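Local coordinates for RNA-binding protein Lsm (Halobacterium salinarum R1, PDB 6TFL), which binds RNA as a ring-forming archaeal Sm-like protein of the Lsm family, with a pocket that holds uridine, at the interface of chains A and B. Coordinates in Å, arbitrary orientation; residue numbers count along the deposited sequence, not the author numbering. Chains: chain A/B, RNA-binding protein Lsm.

Contact 1: the interface of chains A and B. Residues chain A 22, 58-59; chain B 23, 25, 27, 29, 52, 56.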
# COMPACT_ATOMS: atom_id res chain seq x y z
N ARG A 22 17.95 8.95 -1.84
CA ARG A 22 17.52 9.47 -0.55
C ARG A 22 16.28 8.72 -0.10
O ARG A 22 15.31 8.59 -0.86
CB ARG A 22 17.26 10.98 -0.65
CG ARG A 22 16.72 11.62 0.63
CD ARG A 22 16.56 13.14 0.46
NE ARG A 22 15.15 13.57 0.45
CZ ARG A 22 14.65 14.45 -0.41
NH1 ARG A 22 15.45 14.98 -1.34
NH2 ARG A 22 13.37 14.80 -0.35
N VAL A 58 12.70 8.16 -1.81
CA VAL A 58 12.06 9.45 -2.07
C VAL A 58 12.55 9.95 -3.43
O VAL A 58 11.76 10.10 -4.37
CB VAL A 58 12.37 10.47 -0.97
CG1 VAL A 58 11.64 11.78 -1.24
CG2 VAL A 58 11.97 9.92 0.38
N THR A 59 13.86 10.19 -3.55
CA THR A 59 14.44 10.64 -4.80
C THR A 59 15.70 9.84 -5.15
O THR A 59 16.42 9.36 -4.27
CB THR A 59 14.82 12.14 -4.76
OG1 THR A 59 15.84 12.34 -3.78
CG2 THR A 59 13.59 13.02 -4.43
N LEU B 23 6.20 17.38 -2.15
CA LEU B 23 6.29 16.05 -1.58
C LEU B 23 5.63 15.98 -0.20
O LEU B 23 5.30 16.99 0.42
CB LEU B 23 7.76 15.62 -1.47
CG LEU B 23 8.58 15.53 -2.76
CD1 LEU B 23 9.73 14.59 -2.56
CD2 LEU B 23 7.75 15.09 -3.94
N ASP B 25 6.97 14.97 2.62
CA ASP B 25 7.83 15.55 3.64
C ASP B 25 7.88 17.09 3.58
O ASP B 25 8.56 17.70 4.42
CB ASP B 25 9.25 14.97 3.55
CG ASP B 25 9.91 15.21 2.19
OD1 ASP B 25 10.48 14.24 1.62
OD2 ASP B 25 9.89 16.36 1.68
N ASP B 27 9.11 19.05 1.09
CA ASP B 27 10.04 19.57 0.09
C ASP B 27 9.32 19.85 -1.23
O ASP B 27 8.32 19.21 -1.56
CB ASP B 27 11.19 18.59 -0.14
CG ASP B 27 12.23 18.62 0.99
OD1 ASP B 27 12.99 17.64 1.14
OD2 ASP B 27 12.28 19.63 1.73
N PHE B 29 10.02 20.64 -5.48
CA PHE B 29 10.99 20.54 -6.57
C PHE B 29 10.43 21.24 -7.79
O PHE B 29 9.32 20.91 -8.25
CB PHE B 29 11.32 19.08 -6.91
CG PHE B 29 12.11 18.38 -5.85
CD1 PHE B 29 11.49 17.84 -4.74
CD2 PHE B 29 13.50 18.24 -5.98
CE1 PHE B 29 12.21 17.18 -3.77
CE2 PHE B 29 14.23 17.58 -5.01
CZ PHE B 29 13.59 17.05 -3.91
N ILE B 52 11.85 11.38 -8.95
CA ILE B 52 10.99 11.37 -7.77
C ILE B 52 10.05 10.19 -7.84
O ILE B 52 9.33 10.00 -8.83
CB ILE B 52 10.19 12.68 -7.62
CG1 ILE B 52 11.13 13.89 -7.64
CG2 ILE B 52 9.41 12.65 -6.34
CD1 ILE B 52 10.43 15.19 -7.79
N ASN B 56 5.59 9.56 -3.10
CA ASN B 56 5.91 10.69 -2.24
C ASN B 56 5.23 11.97 -2.68
O ASN B 56 5.31 12.98 -1.98
CB ASN B 56 7.43 10.93 -2.20
CG ASN B 56 8.21 9.69 -1.80
OD1 ASN B 56 8.31 9.36 -0.61
ND2 ASN B 56 8.79 9.00 -2.78
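The subunit seam of the Sm-like ring passes here between A:Val58, in the loop just before strand 59-61, and A:Thr59, its first residue, on one side, and strand 49-52, the loop bearing B:Asp25 and B:Asp27, and the 3-10 helix 54-56 of chain B on the other. A:Thr59 pairs with B:Ile52 as an antiparallel beta bridge. Beside it A:Arg22 reaches over from strand 18-23. Its CG is anti to the backbone N (chi1 177°), and the chain bends at chi3 to bring the guanidinium to two acids. NH2 makes salt bridges to carboxylate OD1 of B:Asp27 at 3.2 Å and to OD1 of B:Asp25 at 3.5 Å. The B:Asp25 oxygen lies in the guanidinium plane, at its edge. The B:Asp27 carboxylate stands almost perpendicular to that plane. B:Asp25 is positioned by its other oxygen, OD2, which accepts a hydrogen bond from the backbone N of B:Asp27 at 2.9 Å. B:Phe29 meets the guanidinium edge to edge, with the two planes 12° apart, so this is not a stack. A:Val58 points CG1 at B:Leu23 and CG2 towards the amide oxygen OD1 of B:Asn56. Were B:Asn56 an alanine, CA and CG2 of A:Val58 would probably lose the amide they pack against and a gap would open beside them. The methyl CG2 of A:Thr59 lies 4.1 Å from CZ of B:Phe29.

Contact 2: the interface of chains A and B. Residues chain A 10, 60-62; chain B 49-51.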
# COMPACT_ATOMS: atom_id res chain seq x y z
N VAL A 10 15.65 6.54 -17.45
CA VAL A 10 16.77 7.32 -16.93
C VAL A 10 17.65 6.44 -16.05
O VAL A 10 18.88 6.58 -16.04
CB VAL A 10 16.24 8.56 -16.19
CG1 VAL A 10 17.37 9.33 -15.53
CG2 VAL A 10 15.43 9.46 -17.14
N ILE A 60 15.95 9.72 -6.45
CA ILE A 60 17.24 9.27 -6.97
C ILE A 60 17.81 10.40 -7.82
O ILE A 60 17.10 10.97 -8.65
CB ILE A 60 17.13 7.98 -7.79
CG1 ILE A 60 16.51 6.85 -6.95
CG2 ILE A 60 18.51 7.59 -8.38
CD1 ILE A 60 16.17 5.62 -7.74
N LYS A 61 19.09 10.73 -7.61
CA LYS A 61 19.75 11.79 -8.39
C LYS A 61 20.91 11.20 -9.17
O LYS A 61 22.00 10.99 -8.60
CB LYS A 61 20.22 12.93 -7.49
CG LYS A 61 19.09 13.68 -6.80
CD LYS A 61 19.59 14.97 -6.14
CE LYS A 61 18.45 15.72 -5.43
NZ LYS A 61 17.90 15.02 -4.21
N PRO A 62 20.73 10.90 -10.46
CA PRO A 62 21.77 10.41 -11.37
C PRO A 62 22.62 11.52 -11.99
O PRO A 62 23.80 11.33 -12.33
CB PRO A 62 20.96 9.69 -12.45
CG PRO A 62 19.68 10.46 -12.53
CD PRO A 62 19.40 10.94 -11.10
OXT PRO A 62 22.17 12.65 -12.18
N THR B 49 19.53 16.31 -12.61
CA THR B 49 18.37 15.44 -12.72
C THR B 49 17.91 14.96 -11.35
O THR B 49 18.73 14.62 -10.49
CB THR B 49 18.68 14.26 -13.62
OG1 THR B 49 18.92 14.75 -14.94
CG2 THR B 49 17.53 13.30 -13.70
N THR B 50 16.60 14.97 -11.14
CA THR B 50 15.99 14.39 -9.94
C THR B 50 14.88 13.45 -10.37
O THR B 50 13.91 13.88 -11.01
CB THR B 50 15.42 15.47 -9.02
OG1 THR B 50 16.47 16.35 -8.61
CG2 THR B 50 14.79 14.83 -7.80
N ILE B 51 15.02 12.17 -10.04
CA ILE B 51 13.93 11.22 -10.19
C ILE B 51 13.17 11.18 -8.88
O ILE B 51 13.76 10.96 -7.82
CB ILE B 51 14.45 9.82 -10.56
CG1 ILE B 51 15.30 9.87 -11.84
CG2 ILE B 51 13.30 8.87 -10.75
CD1 ILE B 51 16.11 8.62 -12.07
O HOH W 1 22.55 15.62 -13.15
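A:Ile60 and B:Ile51 pair as antiparallel strand residues through two backbone hydrogen bonds: A:Ile60 N gives to B:Ile51 O at 2.9 Å, and B:Ile51 N gives to A:Ile60 O at 2.8 Å. The first bond lies in the carbonyl plane of B:Ile51. The second runs nearly along the C=O axis of A:Ile60, at 166°. Together they fix the register of the two strands. CD1 of B:Ile51 meets two residues of chain A. CG1 of A:Val10, on helix 7-13, lies 3.8 Å from this CD1, and the two side chains run antiparallel past one another. CG of the A:Pro62 ring touches the same methyl at 4.0 Å. B:Ile51 has CG1 anti to its own carbonyl carbon (chi1 -57°), and this together with an extended chi2 puts CD1 beside the helix and the proline. The proline ring also meets B:Thr49, crossing it at about a right angle. The threonine methyl CG2 makes this contact, at 3.8 Å from the ring CG. A:Lys61 runs alongside B:Thr50, and the two point the same way. Its CE passes 3.8 Å from the hydroxyl OG1, a packing contact with no hydrogen bond. At the chain end, the terminal carboxylate oxygen OXT of A:Pro62 and the backbone N of B:Thr49 share water 1, each at 3.1 Å. This bridge continues the link between the chains past the directly bonded pair. The site thus joins the last strand and C-terminus of one subunit to strand 49-52 of the next, with the N-terminal helix of chain A packed beside the joint.

Contact 1 and contact 2 lie about 11 Å apart, measured between the centres of their C-alpha atoms, and form one continuous seam. They share strand 59-61 of chain A and strand 49-52 of chain B. The strand pairing runs through both contacts. Contact 2 adds packing of the C-terminal proline and the helix, and contact 1 the charged links from the neighbouring strand 18-23 to the acidic turn of chain B. The two chains use different surfaces, so the same joint can repeat from subunit to subunit. This suits the closed ring of seven copies in the deposited assembly, typical of Sm-like proteins.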